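Local coordinates for protein putative methyltransferase (Porphyromonas gingivalis, PDB 3LL7) that probably transfers a methyl group from S-adenosylmethionine to a substrate, as class I methyltransferases with a Rossmann-like domain do, at residues R28-S33 / A43-I48; S65-P70 / I135-N140. All coordinates share one frame; numbering follows the deposited sequence. Where two conformers were deposited one is given.

The two contacts follow one another along the chain: contact 1 closes within the N-terminal helices before contact 2 opens. Their centres lie 21 Å apart, on the same side of the chain's centre. Contact 1 packs helix 26-31 on helix 38-57; contact 2 sets the loop between helices 59-62 and 72-77 against the end of helix 125-138, in the probably Rossmann-like part of the chain. Gln47 on helix 38-57 joins them, its NE2 lying 2.9 Å from Ile69 O in a probable hydrogen bond and packing near Tyr68. Residues 65-70 therefore lie between helix 38-57 and helix 125-138, touching both.

Contact 1 of 2, residues R28-S33 / A43-I48; sequences RILLGS and AVATQI
Ile29 is the main bump here, pushed into a shallow hollow of helix 38-57 made by Val44, Ala45 and Ile48. Its CG2, anti to the backbone N of Ile29, settles over the backbone of Ala45, 3.9 Å from Ala45 N, with Val44 CG1 at its flank 4.2 Å from Ile29 CG2. The CG1 branch, beside the backbone N, goes to Ile48: Ile29 CD1 meets Ile48 CD1 tip to tip at 3.5 Å, and Ile29 CG1 also lies 3.7 Å from Ile48 CD1. The fit works in reverse too. The small methyl of Ala45 enters the notch between Ile29 and Leu30, with Ala45 CB 4.0 Å from Ile29 CG2. It presses harder on Leu30, whose CD1 comes to 3.5 Å from Ala45 CB, tighter than usual for two carbons. The short alanine lets the backbones close to 5.9 Å between the CA atoms of Ile29 and Ala45. No hydrogen bond crosses this apolar surface. It joins the two helices of a helical hairpin in the N-terminal domain; Tyr21 and Gln24 also touch Ile29, while helix 8-20 packs on Val44 through Ile14 and Trp17.

Contact 2 of 2, residues S65-P70 / I135-N140; sequences SSLYIP and IPLLLN
Leu67 and Leu137 bring the two backbones nearest, with 7.5 Å between their CA atoms. Residues 65-70 form an irregular, largely extended loop, broken at Ser66, where a positive phi of 90° bends the chain. Facing it is the end of helix 125-138, which links strand 117-122 to the parallel neighbouring strand 144-149 as the helix of a beta-alpha-beta crossover, consistent with the Rossmann-like fold of class I methyltransferases. The helix is kinked at Pro136, whose ring nitrogen carries no hydrogen to bond the previous turn. In its last turn Leu138 N reaches back just three residues to Ile135 O, at 2.9 Å, while the bond of Leu139 N to the same oxygen is weak.

The side chains meet in two patches. At the solvent-facing edge, Leu137 turns its CD1 toward the bend, 3.8 Å from Ser66 O and 3.9 Å from Ser66 CB; Ser66 was modelled in two conformations, so the details of this touch are less certain. Ser66 O also accepts a hydrogen bond from His133 NE2, one turn earlier on the helix, and Tyr68 O accepts another from Asn134 ND2. Deeper in, Leu67 and Leu138 cross at about a right angle, beneath the more exposed Leu137; Ile109 of helix 106-112 and Ile64 also touch Leu138. Leu67 CG, anti to the carbonyl carbon (chi1 -76°), lies nearer Leu138 than CB does. One methyl of Leu67 does the work on the loop side: Leu67 CD2 lies 3.9 Å from Leu138 CD1, 4.0 Å from Leu138 CG and 4.2 Å from Leu137 CB.

Contact 1 of 2, residues R28-S33 / A43-I48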
loop_
_atom_site.group_PDB
_atom_site.type_symbol
_atom_site.label_atom_id
_atom_site.label_comp_id
_atom_site.label_asym_id
_atom_site.label_seq_id
_atom_site.Cartn_x
_atom_site.Cartn_y
_atom_site.Cartn_z
ATOM N N ARG A 28 -13.286 2.758 33.455
ATOM C CA ARG A 28 -13.362 1.902 34.650
ATOM C C ARG A 28 -11.962 1.578 35.165
ATOM O O ARG A 28 -11.722 1.609 36.367
ATOM C CB ARG A 28 -14.174 0.630 34.402
ATOM C CG ARG A 28 -14.248 -0.237 35.643
ATOM C CD ARG A 28 -15.379 -1.234 35.626
ATOM N NE ARG A 28 -15.324 -2.034 36.854
ATOM C CZ ARG A 28 -16.179 -3.001 37.175
ATOM N NH1 ARG A 28 -17.156 -3.338 36.349
ATOM N NH2 ARG A 28 -16.035 -3.655 38.317
ATOM N N ILE A 29 -11.022 1.316 34.252
ATOM C CA ILE A 29 -9.625 1.122 34.648
ATOM C C ILE A 29 -9.165 2.282 35.523
ATOM O O ILE A 29 -8.586 2.096 36.596
ATOM C CB ILE A 29 -8.700 1.008 33.417
ATOM C CG1 ILE A 29 -8.997 -0.283 32.640
ATOM C CG2 ILE A 29 -7.233 1.109 33.839
ATOM C CD1 ILE A 29 -8.669 -1.588 33.383
ATOM N N LEU A 30 -9.471 3.488 35.059
ATOM C CA LEU A 30 -9.023 4.719 35.681
ATOM C C LEU A 30 -9.630 4.972 37.071
ATOM O O LEU A 30 -8.908 5.232 38.039
ATOM C CB LEU A 30 -9.373 5.891 34.741
ATOM C CG LEU A 30 -8.314 6.486 33.814
ATOM C CD1 LEU A 30 -7.361 5.449 33.225
ATOM C CD2 LEU A 30 -8.896 7.413 32.698
ATOM N N LEU A 31 -10.942 4.833 37.199
ATOM C CA LEU A 31 -11.597 5.164 38.458
ATOM C C LEU A 31 -12.207 3.936 39.114
ATOM O O LEU A 31 -13.018 4.058 40.033
ATOM C CB LEU A 31 -12.670 6.245 38.249
ATOM C CG LEU A 31 -12.250 7.546 37.547
ATOM C CD1 LEU A 31 -13.412 8.530 37.505
ATOM C CD2 LEU A 31 -11.020 8.181 38.204
ATOM N N GLY A 32 -11.809 2.757 38.657
ATOM C CA GLY A 32 -12.425 1.523 39.135
ATOM C C GLY A 32 -11.563 0.513 39.880
ATOM O O GLY A 32 -10.406 0.771 40.230
ATOM N N SER A 33 -12.151 -0.662 40.108
ATOM C CA SER A 33 -11.584 -1.672 40.993
ATOM C C SER A 33 -10.578 -2.633 40.376
ATOM O O SER A 33 -10.928 -3.563 39.633
ATOM C CB SER A 33 -12.719 -2.457 41.635
ATOM O OG SER A 33 -13.280 -1.657 42.646
ATOM N N ALA A 43 -1.697 4.117 31.281
ATOM C CA ALA A 43 -0.996 3.228 30.356
ATOM C C ALA A 43 -1.831 1.963 30.100
ATOM O O ALA A 43 -1.930 1.513 28.963
ATOM C CB ALA A 43 0.390 2.843 30.915
ATOM N N VAL A 44 -2.384 1.359 31.164
ATOM C CA VAL A 44 -3.236 0.178 30.992
ATOM C C VAL A 44 -4.511 0.525 30.207
ATOM O O VAL A 44 -4.878 -0.185 29.264
ATOM C CB VAL A 44 -3.592 -0.520 32.349
ATOM C CG1 VAL A 44 -4.600 -1.644 32.123
ATOM C CG2 VAL A 44 -2.304 -1.058 33.041
ATOM N N ALA A 45 -5.182 1.613 30.594
ATOM C CA ALA A 45 -6.367 2.073 29.864
ATOM C C ALA A 45 -6.061 2.301 28.398
ATOM O O ALA A 45 -6.865 1.940 27.538
ATOM C CB ALA A 45 -6.948 3.343 30.484
ATOM N N THR A 46 -4.902 2.893 28.121
ATOM C CA THR A 46 -4.491 3.165 26.741
ATOM C C THR A 46 -4.384 1.871 25.928
ATOM O O THR A 46 -4.846 1.836 24.788
ATOM C CB THR A 46 -3.171 3.972 26.676
ATOM O OG1 THR A 46 -3.367 5.259 27.279
ATOM C CG2 THR A 46 -2.706 4.164 25.248
ATOM N N GLN A 47 -3.764 0.833 26.501
ATOM C CA GLN A 47 -3.638 -0.469 25.817
ATOM C C GLN A 47 -5.006 -1.094 25.555
ATOM O O GLN A 47 -5.284 -1.563 24.436
ATOM C CB GLN A 47 -2.757 -1.455 26.596
ATOM C CG GLN A 47 -1.300 -1.043 26.712
ATOM C CD GLN A 47 -0.644 -0.805 25.359
ATOM O OE1 GLN A 47 -0.501 -1.737 24.569
ATOM N NE2 GLN A 47 -0.240 0.438 25.086
ATOM N N ILE A 48 -5.875 -1.067 26.565
ATOM C CA ILE A 48 -7.233 -1.555 26.397
ATOM C C ILE A 48 -7.986 -0.750 25.324
ATOM O O ILE A 48 -8.591 -1.349 24.432
ATOM C CB ILE A 48 -8.002 -1.614 27.747
ATOM C CG1 ILE A 48 -7.351 -2.673 28.647
ATOM C CG2 ILE A 48 -9.482 -1.905 27.517
ATOM C CD1 ILE A 48 -7.794 -2.651 30.124
#

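Contact 2 of 2, residues S65-P70 / I135-N140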
loop_
_atom_site.group_PDB
_atom_site.type_symbol
_atom_site.label_atom_id
_atom_site.label_comp_id
_atom_site.label_asym_id
_atom_site.label_seq_id
_atom_site.Cartn_x
_atom_site.Cartn_y
_atom_site.Cartn_z
ATOM N N SER A 65 0.523 -12.238 23.414
ATOM C CA SER A 65 0.630 -11.832 24.806
ATOM C C SER A 65 1.894 -11.020 25.056
ATOM O O SER A 65 2.998 -11.372 24.614
ATOM C CB SER A 65 0.598 -13.052 25.745
ATOM O OG SER A 65 1.908 -13.521 26.034
ATOM N N SER A 66 1.723 -9.920 25.770
ATOM C CA SER A 66 2.865 -9.144 26.172
ATOM C C SER A 66 3.243 -8.077 25.163
ATOM O O SER A 66 4.161 -7.307 25.433
ATOM C CB SER A 66 4.075 -10.052 26.425
ATOM O OG SER A 66 4.511 -9.952 27.771
ATOM N N LEU A 67 2.574 -8.035 24.010
ATOM C CA LEU A 67 2.847 -6.956 23.036
ATOM C C LEU A 67 2.359 -5.658 23.621
ATOM O O LEU A 67 1.268 -5.611 24.221
ATOM C CB LEU A 67 2.194 -7.163 21.650
ATOM C CG LEU A 67 2.803 -8.180 20.684
ATOM C CD1 LEU A 67 2.125 -8.041 19.352
ATOM C CD2 LEU A 67 4.331 -8.059 20.517
ATOM N N TYR A 68 3.187 -4.623 23.476
ATOM C CA TYR A 68 2.894 -3.315 24.002
ATOM C C TYR A 68 2.913 -2.301 22.852
ATOM O O TYR A 68 3.926 -2.173 22.167
ATOM C CB TYR A 68 3.933 -2.923 25.049
ATOM C CG TYR A 68 3.649 -1.592 25.678
ATOM C CD1 TYR A 68 2.633 -1.448 26.623
ATOM C CD2 TYR A 68 4.383 -0.467 25.324
ATOM C CE1 TYR A 68 2.355 -0.215 27.203
ATOM C CE2 TYR A 68 4.117 0.791 25.912
ATOM C CZ TYR A 68 3.086 0.907 26.836
ATOM O OH TYR A 68 2.788 2.114 27.430
ATOM N N ILE A 69 1.808 -1.579 22.675
ATOM C CA ILE A 69 1.699 -0.554 21.611
ATOM C C ILE A 69 2.132 0.815 22.108
ATOM O O ILE A 69 1.511 1.358 23.013
ATOM C CB ILE A 69 0.268 -0.492 21.049
ATOM C CG1 ILE A 69 -0.162 -1.888 20.600
ATOM C CG2 ILE A 69 0.155 0.538 19.901
ATOM C CD1 ILE A 69 0.771 -2.539 19.565
ATOM N N PRO A 70 3.204 1.388 21.505
ATOM C CA PRO A 70 3.790 2.572 22.140
ATOM C C PRO A 70 2.831 3.753 22.135
ATOM O O PRO A 70 2.803 4.506 23.102
ATOM C CB PRO A 70 5.046 2.860 21.309
ATOM C CG PRO A 70 4.829 2.177 19.992
ATOM C CD PRO A 70 3.911 0.994 20.274
ATOM N N ILE A 135 9.736 -6.647 19.386
ATOM C CA ILE A 135 10.452 -7.345 18.299
ATOM C C ILE A 135 10.863 -8.787 18.682
ATOM O O ILE A 135 10.545 -9.727 17.931
ATOM C CB ILE A 135 11.601 -6.473 17.669
ATOM C CG1 ILE A 135 11.007 -5.393 16.761
ATOM C CG2 ILE A 135 12.616 -7.347 16.911
ATOM C CD1 ILE A 135 12.022 -4.262 16.338
ATOM N N PRO A 136 11.510 -8.992 19.854
ATOM C CA PRO A 136 11.859 -10.375 20.224
ATOM C C PRO A 136 10.666 -11.324 20.433
ATOM O O PRO A 136 10.837 -12.535 20.326
ATOM C CB PRO A 136 12.646 -10.214 21.532
ATOM C CG PRO A 136 13.142 -8.832 21.511
ATOM C CD PRO A 136 12.068 -8.029 20.818
ATOM N N LEU A 137 9.479 -10.793 20.722
ATOM C CA LEU A 137 8.283 -11.636 20.854
ATOM C C LEU A 137 7.690 -12.031 19.495
ATOM O O LEU A 137 6.812 -12.906 19.402
ATOM C CB LEU A 137 7.232 -10.921 21.699
ATOM C CG LEU A 137 7.755 -10.461 23.066
ATOM C CD1 LEU A 137 6.778 -9.539 23.726
ATOM C CD2 LEU A 137 8.062 -11.670 23.951
ATOM N N LEU A 138 8.146 -11.359 18.440
ATOM C CA LEU A 138 7.580 -11.564 17.113
ATOM C C LEU A 138 8.496 -12.309 16.150
ATOM O O LEU A 138 8.045 -12.753 15.098
ATOM C CB LEU A 138 7.171 -10.224 16.497
ATOM C CG LEU A 138 5.987 -9.510 17.166
ATOM C CD1 LEU A 138 6.116 -7.985 17.045
ATOM C CD2 LEU A 138 4.642 -10.022 16.627
ATOM N N LEU A 139 9.774 -12.425 16.494
ATOM C CA LEU A 139 10.727 -13.060 15.596
ATOM C C LEU A 139 10.693 -14.568 15.775
ATOM O O LEU A 139 10.584 -15.043 16.909
ATOM C CB LEU A 139 12.149 -12.582 15.866
ATOM C CG LEU A 139 12.584 -11.130 15.652
ATOM C CD1 LEU A 139 13.868 -10.934 16.447
ATOM C CD2 LEU A 139 12.804 -10.801 14.213
ATOM N N ASN A 140 10.805 -15.299 14.657
ATOM C CA ASN A 140 10.987 -16.753 14.657
ATOM C C ASN A 140 12.269 -17.111 15.408
ATOM O O ASN A 140 13.032 -16.219 15.799
ATOM C CB ASN A 140 11.038 -17.307 13.215
ATOM C CG ASN A 140 9.942 -16.734 12.311
ATOM O OD1 ASN A 140 8.911 -16.246 12.788
ATOM N ND2 ASN A 140 10.170 -16.781 10.996
#